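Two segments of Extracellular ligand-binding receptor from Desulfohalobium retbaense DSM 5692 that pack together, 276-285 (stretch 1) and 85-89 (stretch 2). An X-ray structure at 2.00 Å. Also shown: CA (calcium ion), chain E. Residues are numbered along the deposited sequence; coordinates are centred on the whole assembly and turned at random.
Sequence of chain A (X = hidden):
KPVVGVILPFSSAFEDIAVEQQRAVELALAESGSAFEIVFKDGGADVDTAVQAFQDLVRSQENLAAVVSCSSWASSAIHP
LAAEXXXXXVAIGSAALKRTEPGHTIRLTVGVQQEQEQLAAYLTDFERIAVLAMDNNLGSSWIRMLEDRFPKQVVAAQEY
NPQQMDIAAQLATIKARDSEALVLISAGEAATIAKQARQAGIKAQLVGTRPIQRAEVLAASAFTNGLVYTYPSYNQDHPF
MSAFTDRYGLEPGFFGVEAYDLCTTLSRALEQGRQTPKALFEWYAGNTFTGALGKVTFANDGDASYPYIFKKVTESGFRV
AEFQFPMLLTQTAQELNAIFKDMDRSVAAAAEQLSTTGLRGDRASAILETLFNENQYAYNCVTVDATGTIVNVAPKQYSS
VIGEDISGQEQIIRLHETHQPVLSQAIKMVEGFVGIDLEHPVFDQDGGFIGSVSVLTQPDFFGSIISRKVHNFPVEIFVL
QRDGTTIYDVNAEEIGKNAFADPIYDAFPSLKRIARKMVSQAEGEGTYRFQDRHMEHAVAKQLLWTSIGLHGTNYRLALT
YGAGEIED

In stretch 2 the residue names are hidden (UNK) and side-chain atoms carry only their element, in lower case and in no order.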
# COMPACT_ATOMS: atom_id res chain seq x y z
N THR A 276 1.43 -34.03 -2.37
CA THR A 276 0.14 -33.74 -2.99
C THR A 276 -0.08 -32.23 -3.13
O THR A 276 0.48 -31.44 -2.36
CB THR A 276 -1.06 -34.29 -2.21
OG1 THR A 276 -1.19 -33.57 -0.98
CG2 THR A 276 -0.91 -35.78 -1.96
N PRO A 277 -0.91 -31.84 -4.09
CA PRO A 277 -1.28 -30.44 -4.28
C PRO A 277 -1.77 -29.77 -3.00
O PRO A 277 -1.46 -28.61 -2.77
CB PRO A 277 -2.40 -30.52 -5.33
CG PRO A 277 -2.02 -31.73 -6.14
CD PRO A 277 -1.48 -32.71 -5.15
N LYS A 278 -2.55 -30.49 -2.19
CA LYS A 278 -3.04 -29.92 -0.95
C LYS A 278 -1.90 -29.68 0.02
O LYS A 278 -1.89 -28.69 0.74
CB LYS A 278 -4.07 -30.86 -0.30
CG LYS A 278 -5.47 -30.76 -0.89
CD LYS A 278 -6.57 -31.16 0.11
CE LYS A 278 -6.79 -30.10 1.20
NZ LYS A 278 -8.14 -30.19 1.84
N ALA A 279 -0.96 -30.61 0.10
CA ALA A 279 0.11 -30.47 1.09
C ALA A 279 1.05 -29.34 0.64
O ALA A 279 1.57 -28.58 1.45
CB ALA A 279 0.87 -31.78 1.25
N LEU A 280 1.27 -29.25 -0.66
CA LEU A 280 2.17 -28.25 -1.20
C LEU A 280 1.57 -26.86 -1.04
O LEU A 280 2.27 -25.92 -0.69
CB LEU A 280 2.51 -28.57 -2.64
CG LEU A 280 3.57 -29.65 -2.75
CD1 LEU A 280 3.67 -30.18 -4.14
CD2 LEU A 280 4.91 -29.16 -2.28
N PHE A 281 0.27 -26.74 -1.29
CA PHE A 281 -0.43 -25.48 -1.07
C PHE A 281 -0.36 -25.07 0.42
O PHE A 281 0.00 -23.93 0.74
CB PHE A 281 -1.89 -25.60 -1.57
CG PHE A 281 -2.64 -24.30 -1.65
CD1 PHE A 281 -3.21 -23.74 -0.52
CD2 PHE A 281 -2.83 -23.66 -2.87
CE1 PHE A 281 -3.91 -22.56 -0.59
CE2 PHE A 281 -3.53 -22.47 -2.95
CZ PHE A 281 -4.07 -21.91 -1.82
N GLU A 282 -0.64 -26.00 1.33
CA GLU A 282 -0.61 -25.68 2.75
C GLU A 282 0.80 -25.31 3.25
O GLU A 282 0.98 -24.54 4.22
CB GLU A 282 -1.16 -26.87 3.58
CG GLU A 282 -1.14 -26.60 5.09
CD GLU A 282 -2.01 -25.42 5.49
OE1 GLU A 282 -3.22 -25.48 5.19
OE2 GLU A 282 -1.49 -24.41 6.07
N TRP A 283 1.81 -25.86 2.61
CA TRP A 283 3.18 -25.47 2.90
C TRP A 283 3.35 -23.97 2.85
O TRP A 283 4.08 -23.36 3.65
CB TRP A 283 4.12 -26.12 1.90
CG TRP A 283 5.51 -25.81 2.16
CD1 TRP A 283 6.24 -24.77 1.65
CD2 TRP A 283 6.38 -26.52 3.04
NE1 TRP A 283 7.51 -24.80 2.15
CE2 TRP A 283 7.63 -25.86 3.01
CE3 TRP A 283 6.23 -27.65 3.85
CZ2 TRP A 283 8.71 -26.30 3.74
CZ3 TRP A 283 7.31 -28.09 4.59
CH2 TRP A 283 8.53 -27.41 4.53
N TYR A 284 2.71 -23.36 1.85
CA TYR A 284 2.84 -21.92 1.65
C TYR A 284 1.74 -21.13 2.36
O TYR A 284 2.04 -20.12 3.00
CB TYR A 284 2.84 -21.63 0.14
CG TYR A 284 4.14 -22.02 -0.53
CD1 TYR A 284 5.24 -21.18 -0.51
CD2 TYR A 284 4.24 -23.21 -1.24
CE1 TYR A 284 6.44 -21.55 -1.12
CE2 TYR A 284 5.39 -23.58 -1.86
CZ TYR A 284 6.50 -22.75 -1.80
OH TYR A 284 7.62 -23.14 -2.46
N ALA A 285 0.49 -21.60 2.27
CA ALA A 285 -0.66 -20.82 2.71
C ALA A 285 -0.56 -20.51 4.20
O ALA A 285 -0.42 -21.41 5.02
CB ALA A 285 -1.99 -21.60 2.40
N UNK A 85 -6.47 -31.25 -13.26
CA UNK A 85 -5.60 -32.43 -13.34
C UNK A 85 -4.92 -32.72 -12.01
O UNK A 85 -4.11 -33.64 -11.91
c UNK A 85 -4.10 -32.07 -16.91
n UNK A 85 -5.52 -33.13 -18.68
c UNK A 85 -4.74 -31.92 -18.29
c UNK A 85 -4.55 -32.23 -14.43
c UNK A 85 -5.15 -32.02 -15.81
N UNK A 86 -5.27 -31.93 -11.00
CA UNK A 86 -4.70 -32.02 -9.66
C UNK A 86 -3.16 -32.03 -9.66
O UNK A 86 -2.51 -32.93 -9.13
o UNK A 86 -5.68 -31.93 -7.01
c UNK A 86 -5.24 -33.27 -8.95
c UNK A 86 -5.37 -33.07 -7.45
o UNK A 86 -5.15 -34.06 -6.71
N UNK A 87 -2.61 -30.99 -10.28
CA UNK A 87 -1.18 -30.72 -10.29
C UNK A 87 -0.89 -29.43 -9.54
O UNK A 87 -1.51 -28.40 -9.80
c UNK A 87 0.91 -30.44 -11.66
c UNK A 87 -0.42 -33.08 -12.19
c UNK A 87 -0.61 -30.58 -11.71
c UNK A 87 -1.03 -31.75 -12.60
N UNK A 88 0.07 -29.47 -8.62
CA UNK A 88 0.39 -28.30 -7.86
C UNK A 88 0.96 -27.20 -8.82
O UNK A 88 1.71 -27.48 -9.77
c UNK A 88 1.77 -27.43 -5.94
c UNK A 88 0.84 -26.74 -5.19
c UNK A 88 1.37 -28.62 -6.74
c UNK A 88 3.45 -25.84 -5.26
c UNK A 88 1.20 -25.61 -4.47
c UNK A 88 2.52 -25.17 -4.50
c UNK A 88 3.07 -26.97 -5.97
N UNK A 89 0.52 -25.99 -8.57
CA UNK A 89 0.80 -24.88 -9.49
C UNK A 89 1.34 -23.69 -8.73
O UNK A 89 0.77 -23.28 -7.72
n UNK A 89 -1.17 -22.36 -11.43
n UNK A 89 0.46 -21.97 -12.78
c UNK A 89 -0.26 -23.39 -11.25
c UNK A 89 -0.70 -21.52 -12.34
c UNK A 89 -0.48 -24.50 -10.26
c UNK A 89 0.76 -23.14 -12.11
CA CA E . 0.60 -23.32 6.07

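Position 85 carries five side-chain atoms: four carbons in an unbranched row, ending in a nitrogen. It is out of reach of stretch 1 and touches nothing on it. An unbranched four-carbon chain with a terminal amine is lysine, K85. It is exposed.

Position 86 has four side-chain atoms: two carbons, the second carrying two oxygens. Its backbone O lies 3.3 Å from CG of P277, and one carboxylate oxygen lies 3.8 Å from the same CG of P277. This is a short carboxylate, so the residue is aspartate, D86. It is the first residue after a helix to leave helical phi/psi, and its positive phi (51°) belongs to a Schellman motif. Its CA-to-CB bond points sideways, but the end of the side chain comes nearer to stretch 1, and the oxygen near P277 is OD1.

Position 87 shows four carbons, forked at the first, with one arm two carbons long. The contact it makes is through the backbone, its N to CG of P277 at 4.2 Å. The side-chain pattern is isoleucine, I87. Its CA-to-CB bond points away from stretch 1.

Position 88 has seven carbons: one, then a six-membered ring. The ring lies against the helix of stretch 1, touching P277, L280, F281 and Y284. With no oxygen on the ring, the residue is phenylalanine, F88. CB of L280 sits over one face of the ring, 3.6 Å from CD1 of F88. It is nearly on the ring normal, 8° off, which makes a CH-pi contact. Other approaches are CD1 of F88 to O of P277 at 3.8 Å, CE1 of F88 to N of F281 at 3.5 Å, and CZ of F88 to CD2 of Y284 at 4.2 Å.

Position 89 has one carbon, then a five-membered ring of three carbons and two nitrogens. It is out of reach of stretch 1 and touches nothing on it. This imidazole is histidine, H89. Both ring nitrogens are hydrogen-bonded elsewhere in the structure.

Away from the contact, the calcium ion is bound by O of E282 (2.2 Å), OE2 of E282 (2.4 Å), O of A285 (2.4 Å) and one atom from elsewhere in the structure.

The contact is small, 305 Å² in all, and no hydrogen bond crosses it. F88 contributes the largest share. Its ring packs along successive turns of the helix, from P277 to Y284. P277, in the first turn, also meets the backbone of D86 and I87. T276 caps this end of the helix: its OG1 accepts from N of A279 at 3.2 Å.

Stretch 2 85-89: KDIFH
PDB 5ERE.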